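Local coordinates for E3 SUMO-protein ligase SIZ2 (Saccharomyces cerevisiae, PDB 6U75), which probably acts as a SUMO E3 ligase that promotes SUMO attachment to substrates such as septins, and may contribute to chromosome maintenance, at residues A[12-17]-A[32-37]; A[36-41]-A[111-116]. All coordinates share one frame; numbering follows the deposited sequence.

Contact 1. Residues A[12-17]-A[32-37]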
ATOM      1  N   VAL A  12      -9.854  -1.005 -16.981  1.00 30.34           N
ATOM      2  CA  VAL A  12     -11.207  -0.729 -17.446  1.00 33.49           C
ATOM      3  C   VAL A  12     -12.158  -0.943 -16.278  1.00 26.14           C
ATOM      4  O   VAL A  12     -11.985  -1.864 -15.476  1.00 29.67           O
ATOM      5  CB  VAL A  12     -11.581  -1.622 -18.654  1.00 27.81           C
ATOM      6  CG1 VAL A  12     -11.324  -3.087 -18.333  1.00 29.41           C
ATOM      7  CG2 VAL A  12     -13.034  -1.403 -19.044  1.00 23.04           C
ATOM      8  N   GLN A  13     -13.160  -0.075 -16.186  1.00 27.44           N
ATOM      9  CA  GLN A  13     -14.223  -0.247 -15.209  1.00 27.19           C
ATOM     10  C   GLN A  13     -15.253  -1.232 -15.739  1.00 34.22           C
ATOM     11  O   GLN A  13     -15.594  -1.215 -16.925  1.00 42.64           O
ATOM     12  CB  GLN A  13     -14.888   1.094 -14.903  1.00 25.95           C
ATOM     13  CG  GLN A  13     -15.944   1.027 -13.814  1.00 32.92           C
ATOM     14  CD  GLN A  13     -16.517   2.389 -13.479  1.00 44.92           C
ATOM     15  OE1 GLN A  13     -16.070   3.410 -14.001  1.00 60.36           O
ATOM     16  NE2 GLN A  13     -17.515   2.410 -12.604  1.00 41.73           N
ATOM     17  N   ILE A  14     -15.746  -2.093 -14.860  1.00 38.45           N
ATOM     18  CA  ILE A  14     -16.771  -3.061 -15.250  1.00 35.00           C
ATOM     19  C   ILE A  14     -18.133  -2.369 -15.223  1.00 37.36           C
ATOM     20  O   ILE A  14     -18.500  -1.791 -14.187  1.00 41.25           O
ATOM     21  CB  ILE A  14     -16.752  -4.272 -14.322  1.00 31.56           C
ATOM     22  CG1 ILE A  14     -15.474  -5.090 -14.532  1.00 31.08           C
ATOM     23  CG2 ILE A  14     -17.981  -5.140 -14.554  1.00 32.88           C
ATOM     24  CD1 ILE A  14     -15.386  -5.789 -15.880  1.00 42.77           C
ATOM     25  N   PRO A  15     -18.898  -2.399 -16.311  1.00 36.91           N
ATOM     26  CA  PRO A  15     -20.210  -1.749 -16.303  1.00 44.33           C
ATOM     27  C   PRO A  15     -21.239  -2.565 -15.538  1.00 48.25           C
ATOM     28  O   PRO A  15     -21.160  -3.791 -15.446  1.00 54.03           O
ATOM     29  CB  PRO A  15     -20.567  -1.665 -17.791  1.00 50.94           C
ATOM     30  CG  PRO A  15     -19.881  -2.837 -18.394  1.00 36.86           C
ATOM     31  CD  PRO A  15     -18.607  -3.028 -17.613  1.00 43.78           C
ATOM     32  N   ASP A  16     -22.217  -1.853 -14.981  1.00 57.74           N
ATOM     33  CA  ASP A  16     -23.310  -2.460 -14.228  1.00 46.31           C
ATOM     34  C   ASP A  16     -22.818  -3.190 -12.984  1.00 41.69           C
ATOM     35  O   ASP A  16     -23.505  -4.079 -12.470  1.00 44.20           O
ATOM     36  CB  ASP A  16     -24.120  -3.419 -15.108  1.00 54.85           C
ATOM     37  CG  ASP A  16     -24.565  -2.781 -16.410  1.00 68.02           C
ATOM     38  OD1 ASP A  16     -24.748  -1.545 -16.439  1.00 62.23           O
ATOM     39  OD2 ASP A  16     -24.731  -3.516 -17.406  1.00 81.36           O
ATOM     40  N   ALA A  17     -21.632  -2.832 -12.488  1.00 49.89           N
ATOM     41  CA  ALA A  17     -21.080  -3.412 -11.269  1.00 34.74           C
ATOM     42  C   ALA A  17     -20.901  -2.363 -10.178  1.00 38.60           C
ATOM     43  O   ALA A  17     -20.068  -2.537  -9.283  1.00 49.12           O
ATOM     44  CB  ALA A  17     -19.748  -4.107 -11.557  1.00 54.09           C
ATOM     45  N   MET A  32     -25.869  -7.710  -5.405  1.00 43.66           N
ATOM     46  CA  MET A  32     -25.480  -7.123  -6.682  1.00 40.58           C
ATOM     47  C   MET A  32     -25.397  -8.224  -7.726  1.00 36.45           C
ATOM     48  O   MET A  32     -24.672  -9.205  -7.538  1.00 40.92           O
ATOM     49  CB  MET A  32     -24.132  -6.405  -6.577  1.00 44.78           C
ATOM     50  CG  MET A  32     -24.093  -5.271  -5.572  1.00 50.68           C
ATOM     51  SD  MET A  32     -22.445  -4.552  -5.423  1.00 79.71           S
ATOM     52  CE  MET A  32     -22.095  -4.127  -7.131  1.00 34.64           C
ATOM     53  N   LYS A  33     -26.129  -8.059  -8.821  1.00 42.00           N
ATOM     54  CA  LYS A  33     -26.004  -8.929  -9.981  1.00 49.59           C
ATOM     55  C   LYS A  33     -25.220  -8.203 -11.064  1.00 50.04           C
ATOM     56  O   LYS A  33     -25.466  -7.022 -11.331  1.00 46.38           O
ATOM     57  CB  LYS A  33     -27.374  -9.335 -10.531  1.00 52.09           C
ATOM     58  CG  LYS A  33     -28.469  -9.505  -9.488  1.00 66.33           C
ATOM     59  CD  LYS A  33     -29.688 -10.231 -10.060  1.00 61.95           C
ATOM     60  CE  LYS A  33     -30.346  -9.470 -11.209  1.00 53.52           C
ATOM     61  NZ  LYS A  33     -30.970  -8.190 -10.772  1.00 63.70           N
ATOM     62  N   PHE A  34     -24.273  -8.903 -11.683  1.00 45.85           N
ATOM     63  CA  PHE A  34     -23.631  -8.347 -12.867  1.00 40.58           C
ATOM     64  C   PHE A  34     -22.950  -9.457 -13.651  1.00 38.97           C
ATOM     65  O   PHE A  34     -22.630 -10.522 -13.117  1.00 37.20           O
ATOM     66  CB  PHE A  34     -22.628  -7.242 -12.509  1.00 35.00           C
ATOM     67  CG  PHE A  34     -21.454  -7.714 -11.705  1.00 42.46           C
ATOM     68  CD1 PHE A  34     -20.318  -8.199 -12.331  1.00 39.01           C
ATOM     69  CD2 PHE A  34     -21.476  -7.653 -10.321  1.00 46.17           C
ATOM     70  CE1 PHE A  34     -19.231  -8.628 -11.593  1.00 33.25           C
ATOM     71  CE2 PHE A  34     -20.394  -8.079  -9.577  1.00 44.39           C
ATOM     72  CZ  PHE A  34     -19.269  -8.568 -10.214  1.00 46.06           C
ATOM     73  N   LYS A  35     -22.751  -9.187 -14.938  1.00 37.37           N
ATOM     74  CA  LYS A  35     -22.064 -10.085 -15.851  1.00 36.36           C
ATOM     75  C   LYS A  35     -20.735  -9.472 -16.262  1.00 25.83           C
ATOM     76  O   LYS A  35     -20.571  -8.249 -16.268  1.00 31.15           O
ATOM     77  CB  LYS A  35     -22.917 -10.360 -17.095  1.00 41.32           C
ATOM     78  CG  LYS A  35     -24.302 -10.908 -16.784  1.00 49.73           C
ATOM     79  CD  LYS A  35     -25.209 -10.907 -18.009  1.00 46.23           C
ATOM     80  CE  LYS A  35     -24.985 -12.128 -18.887  1.00 50.25           C
ATOM     81  NZ  LYS A  35     -25.429 -13.383 -18.219  1.00 49.29           N
ATOM     82  N   VAL A  36     -19.782 -10.335 -16.599  1.00 26.55           N
ATOM     83  CA  VAL A  36     -18.479  -9.922 -17.105  1.00 25.70           C
ATOM     84  C   VAL A  36     -18.374 -10.438 -18.532  1.00 31.38           C
ATOM     85  O   VAL A  36     -18.254 -11.650 -18.755  1.00 33.79           O
ATOM     86  CB  VAL A  36     -17.328 -10.441 -16.235  1.00 38.25           C
ATOM     87  CG1 VAL A  36     -15.987 -10.090 -16.864  1.00 37.05           C
ATOM     88  CG2 VAL A  36     -17.431  -9.863 -14.830  1.00 27.41           C
ATOM     89  N   SER A  37     -18.421  -9.520 -19.497  1.00 42.61           N
ATOM     90  CA  SER A  37     -18.438  -9.870 -20.911  1.00 27.23           C
ATOM     91  C   SER A  37     -17.331 -10.851 -21.269  1.00 37.06           C
ATOM     92  O   SER A  37     -16.341 -10.980 -20.541  1.00 34.71           O
ATOM     93  CB  SER A  37     -18.301  -8.611 -21.767  1.00 31.07           C
ATOM     94  OG  SER A  37     -17.023  -8.022 -21.594  1.00 39.38           O
TER

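Contact 2. Residues A[36-41]-A[111-116]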
ATOM      1  N   VAL A  36     -19.782 -10.335 -16.599  1.00 26.55           N
ATOM      2  CA  VAL A  36     -18.479  -9.922 -17.105  1.00 25.70           C
ATOM      3  C   VAL A  36     -18.374 -10.438 -18.532  1.00 31.38           C
ATOM      4  O   VAL A  36     -18.254 -11.650 -18.755  1.00 33.79           O
ATOM      5  CB  VAL A  36     -17.328 -10.441 -16.235  1.00 38.25           C
ATOM      6  CG1 VAL A  36     -15.987 -10.090 -16.864  1.00 37.05           C
ATOM      7  CG2 VAL A  36     -17.431  -9.863 -14.830  1.00 27.41           C
ATOM      8  N   SER A  37     -18.421  -9.520 -19.497  1.00 42.61           N
ATOM      9  CA  SER A  37     -18.438  -9.870 -20.911  1.00 27.23           C
ATOM     10  C   SER A  37     -17.331 -10.851 -21.269  1.00 37.06           C
ATOM     11  O   SER A  37     -16.341 -10.980 -20.541  1.00 34.71           O
ATOM     12  CB  SER A  37     -18.301  -8.611 -21.767  1.00 31.07           C
ATOM     13  OG  SER A  37     -17.023  -8.022 -21.594  1.00 39.38           O
ATOM     14  N   LYS A  38     -17.495 -11.547 -22.396  1.00 43.33           N
ATOM     15  CA  LYS A  38     -16.454 -12.454 -22.865  1.00 45.07           C
ATOM     16  C   LYS A  38     -15.207 -11.692 -23.293  1.00 43.67           C
ATOM     17  O   LYS A  38     -14.094 -12.221 -23.192  1.00 43.29           O
ATOM     18  CB  LYS A  38     -16.988 -13.303 -24.018  1.00 48.97           C
ATOM     19  CG  LYS A  38     -16.238 -14.607 -24.241  1.00 54.40           C
ATOM     20  CD  LYS A  38     -15.178 -14.475 -25.319  1.00 60.57           C
ATOM     21  CE  LYS A  38     -14.459 -15.797 -25.544  1.00 58.88           C
ATOM     22  NZ  LYS A  38     -13.423 -15.702 -26.610  1.00 73.69           N
ATOM     23  N   SER A  39     -15.367 -10.452 -23.764  1.00 31.49           N
ATOM     24  CA  SER A  39     -14.204  -9.643 -24.112  1.00 42.82           C
ATOM     25  C   SER A  39     -13.366  -9.325 -22.879  1.00 39.94           C
ATOM     26  O   SER A  39     -12.132  -9.367 -22.930  1.00 35.70           O
ATOM     27  CB  SER A  39     -14.647  -8.355 -24.805  1.00 49.99           C
ATOM     28  OG  SER A  39     -15.023  -8.602 -26.150  1.00 56.58           O
ATOM     29  N   ASN A  40     -14.016  -9.012 -21.757  1.00 36.19           N
ATOM     30  CA  ASN A  40     -13.270  -8.758 -20.529  1.00 34.32           C
ATOM     31  C   ASN A  40     -12.627 -10.032 -19.991  1.00 27.91           C
ATOM     32  O   ASN A  40     -11.541  -9.975 -19.402  1.00 37.91           O
ATOM     33  CB  ASN A  40     -14.188  -8.125 -19.484  1.00 36.68           C
ATOM     34  CG  ASN A  40     -14.518  -6.677 -19.805  1.00 26.88           C
ATOM     35  OD1 ASN A  40     -13.664  -5.922 -20.271  1.00 30.82           O
ATOM     36  ND2 ASN A  40     -15.760  -6.283 -19.558  1.00 38.06           N
ATOM     37  N   HIS A  41     -13.262 -11.188 -20.193  1.00 31.28           N
ATOM     38  CA  HIS A  41     -12.609 -12.451 -19.858  1.00 35.85           C
ATOM     39  C   HIS A  41     -11.357 -12.656 -20.703  1.00 35.56           C
ATOM     40  O   HIS A  41     -10.301 -13.052 -20.192  1.00 42.54           O
ATOM     41  CB  HIS A  41     -13.584 -13.611 -20.053  1.00 34.89           C
ATOM     42  CG  HIS A  41     -14.394 -13.930 -18.836  1.00 41.49           C
ATOM     43  ND1 HIS A  41     -14.039 -14.923 -17.947  1.00 47.68           N
ATOM     44  CD2 HIS A  41     -15.542 -13.391 -18.360  1.00 31.73           C
ATOM     45  CE1 HIS A  41     -14.934 -14.981 -16.976  1.00 37.79           C
ATOM     46  NE2 HIS A  41     -15.856 -14.063 -17.205  1.00 36.93           N
ATOM     47  N   LYS A 111     -17.570 -16.617 -12.765  1.00 36.27           N
ATOM     48  CA  LYS A 111     -18.269 -17.580 -13.601  1.00 51.54           C
ATOM     49  C   LYS A 111     -18.091 -17.225 -15.074  1.00 47.14           C
ATOM     50  O   LYS A 111     -17.664 -16.125 -15.430  1.00 43.85           O
ATOM     51  CB  LYS A 111     -19.758 -17.629 -13.236  1.00 43.26           C
ATOM     52  CG  LYS A 111     -20.033 -18.019 -11.788  1.00 60.52           C
ATOM     53  CD  LYS A 111     -19.570 -19.442 -11.484  1.00 71.02           C
ATOM     54  CE  LYS A 111     -18.831 -19.524 -10.155  1.00 60.30           C
ATOM     55  NZ  LYS A 111     -17.996 -20.752 -10.061  1.00 66.61           N
ATOM     56  N   VAL A 112     -18.421 -18.183 -15.935  1.00 38.26           N
ATOM     57  CA  VAL A 112     -18.294 -18.000 -17.379  1.00 51.28           C
ATOM     58  C   VAL A 112     -19.110 -16.783 -17.799  1.00 48.64           C
ATOM     59  O   VAL A 112     -20.025 -16.369 -17.073  1.00 53.85           O
ATOM     60  CB  VAL A 112     -18.734 -19.258 -18.147  1.00 53.47           C
ATOM     61  CG1 VAL A 112     -17.714 -20.375 -17.962  1.00 49.81           C
ATOM     62  CG2 VAL A 112     -20.116 -19.712 -17.699  1.00 64.11           C
ATOM     63  N   PRO A 113     -18.820 -16.180 -18.955  1.00 50.27           N
ATOM     64  CA  PRO A 113     -19.493 -14.920 -19.309  1.00 29.73           C
ATOM     65  C   PRO A 113     -20.995 -15.054 -19.475  1.00 48.74           C
ATOM     66  O   PRO A 113     -21.729 -14.107 -19.166  1.00 59.91           O
ATOM     67  CB  PRO A 113     -18.819 -14.517 -20.630  1.00 43.79           C
ATOM     68  CG  PRO A 113     -17.567 -15.331 -20.710  1.00 38.05           C
ATOM     69  CD  PRO A 113     -17.851 -16.599 -19.982  1.00 43.54           C
ATOM     70  N   THR A 114     -21.479 -16.199 -19.962  1.00 57.35           N
ATOM     71  CA  THR A 114     -22.904 -16.349 -20.236  1.00 58.67           C
ATOM     72  C   THR A 114     -23.741 -16.401 -18.965  1.00 57.03           C
ATOM     73  O   THR A 114     -24.953 -16.170 -19.030  1.00 60.20           O
ATOM     74  CB  THR A 114     -23.152 -17.614 -21.059  1.00 54.91           C
ATOM     75  OG1 THR A 114     -22.741 -18.765 -20.310  1.00 60.79           O
ATOM     76  CG2 THR A 114     -22.379 -17.560 -22.369  1.00 50.81           C
ATOM     77  N   GLU A 115     -23.132 -16.693 -17.822  1.00 54.38           N
ATOM     78  CA  GLU A 115     -23.851 -16.819 -16.564  1.00 54.21           C
ATOM     79  C   GLU A 115     -23.737 -15.534 -15.750  1.00 40.82           C
ATOM     80  O   GLU A 115     -22.962 -14.630 -16.065  1.00 50.00           O
ATOM     81  CB  GLU A 115     -23.324 -18.015 -15.766  1.00 59.57           C
ATOM     82  CG  GLU A 115     -23.623 -19.358 -16.417  1.00 59.46           C
ATOM     83  CD  GLU A 115     -23.089 -20.529 -15.617  1.00 87.40           C
ATOM     84  OE1 GLU A 115     -22.379 -20.293 -14.618  1.00 95.02           O
ATOM     85  OE2 GLU A 115     -23.381 -21.686 -15.988  1.00 90.66           O
ATOM     86  N   MET A 116     -24.531 -15.469 -14.685  1.00 55.69           N
ATOM     87  CA  MET A 116     -24.657 -14.274 -13.863  1.00 51.16           C
ATOM     88  C   MET A 116     -23.762 -14.380 -12.636  1.00 51.94           C
ATOM     89  O   MET A 116     -23.635 -15.454 -12.040  1.00 58.34           O
ATOM     90  CB  MET A 116     -26.111 -14.079 -13.424  1.00 56.51           C
ATOM     91  CG  MET A 116     -26.450 -12.656 -13.026  1.00 54.14           C
ATOM     92  SD  MET A 116     -26.579 -11.579 -14.464  1.00 61.89           S
ATOM     93  CE  MET A 116     -26.660  -9.975 -13.682  1.00 41.88           C
TER
HETATM   94  O   HOH W   1     -18.443 -13.877 -15.820  1.00 33.39           O

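Contact 1. Residues A[12-17]-A[32-37]
Within the PINIT domain, the interrupted strand 12-21 of one antiparallel sheet meets strand 28-34, an outermost strand of the other, through side chains packing on side chains and on backbone carbonyls; no hydrogen bond crosses between the segments. A type II beta turn runs from Ile14 to Ala17, with Pro15 and Asp16 at its two corners; Asp16 takes a positive phi (63°). The turn sets the methyl of Ala17 over one face of the Phe34 ring, a CH-pi contact in which CB lies 4.1 Å from the ring centroid and 15° off the normal, displaced toward the rim on the CG and CD2 side. Phe34 chi1 is 65°, so CG sits in the crowded position between backbone N and carbonyl carbon, and the ring reaches the turn. Its CB packs against the carbonyl of Asp16, 3.3 Å from Asp16 O. Val36 CG2, in the ring plane, borders the edge. Ile14 closes the group more loosely, with CG2 4.4 Å from Phe34 CD1 and, on its other branch, CD1 4.5 Å from Val36 CG1. This is how the two sheets of the domain are joined here: Phe34 pairs through its backbone with Asn117 in its own sheet, while one face of its ring receives Ala17 from the turn. At the far end the Met32 chain, bent at chi3, brings its terminal CE to 3.4 Å from Ala17 O.

Contact 2. Residues A[36-41]-A[111-116]
The start of helix 38-46 in the PINIT domain rests on the loop that precedes strand 117-123, and a proline gives the largest share of the packing. Ser37 is the helix N-cap: its OG accepts a hydrogen bond from Asn40 N (3.2 Å, 158°), while Ser37 O takes the first helical bond, from His41 N. On the loop side, a type I beta turn from Val112 to Glu115, closed by the bond from Glu115 N to Val112 O, carries Pro113 at its first corner and turns the pyrrolidine ring to the helix. The tight part lies around this ring. Pro113 CG stands over one face of the His41 imidazole, 4.0 Å from its centroid and 26° off the normal, a CH-pi contact offset toward CD2 and CG. Pro113 CB abuts the carbonyl of Val36, 3.5 Å from Val36 O, and Pro113 CA makes a CA-H...O contact with the same oxygen. Lys38 lies alongside the proline, its CG anti to the backbone N (chi1 -158°), and Lys38 CG lies 3.8 Å from Pro113 CG. Toward solvent the packing loosens: the Lys38 chain bends at chi2 and leads NZ away to a salt bridge with Asp42. The long chain of exposed Lys111 likewise turns away, so that its backbone rather than its side chain serves the contact. At the imidazole edge a water in the ring plane joins the segments, 2.9 Å from His41 NE2, and donates a hydrogen bond to Lys111 O.

Both contacts lie in the PINIT domain, far from the zinc site of the SP-RING, with centres about 9 Å apart. Residues 32-37 leave strand 28-34 and run straight into helix 38-46, so contact 1 ends in the chain where contact 2 begins, and Val36 and Ser37 belong to both. The loop 111-116 returns much later, just ahead of strand 117-123, the neighbour of strand 28-34 in the four-stranded sheet. It also clasps the earlier segment directly: Lys35 NZ probably donates to Thr114 O (2.9 Å), and Met116 packs on Lys33, Phe34 and Lys35. One strand-to-helix connection thus lies between segment 12-17 and this loop.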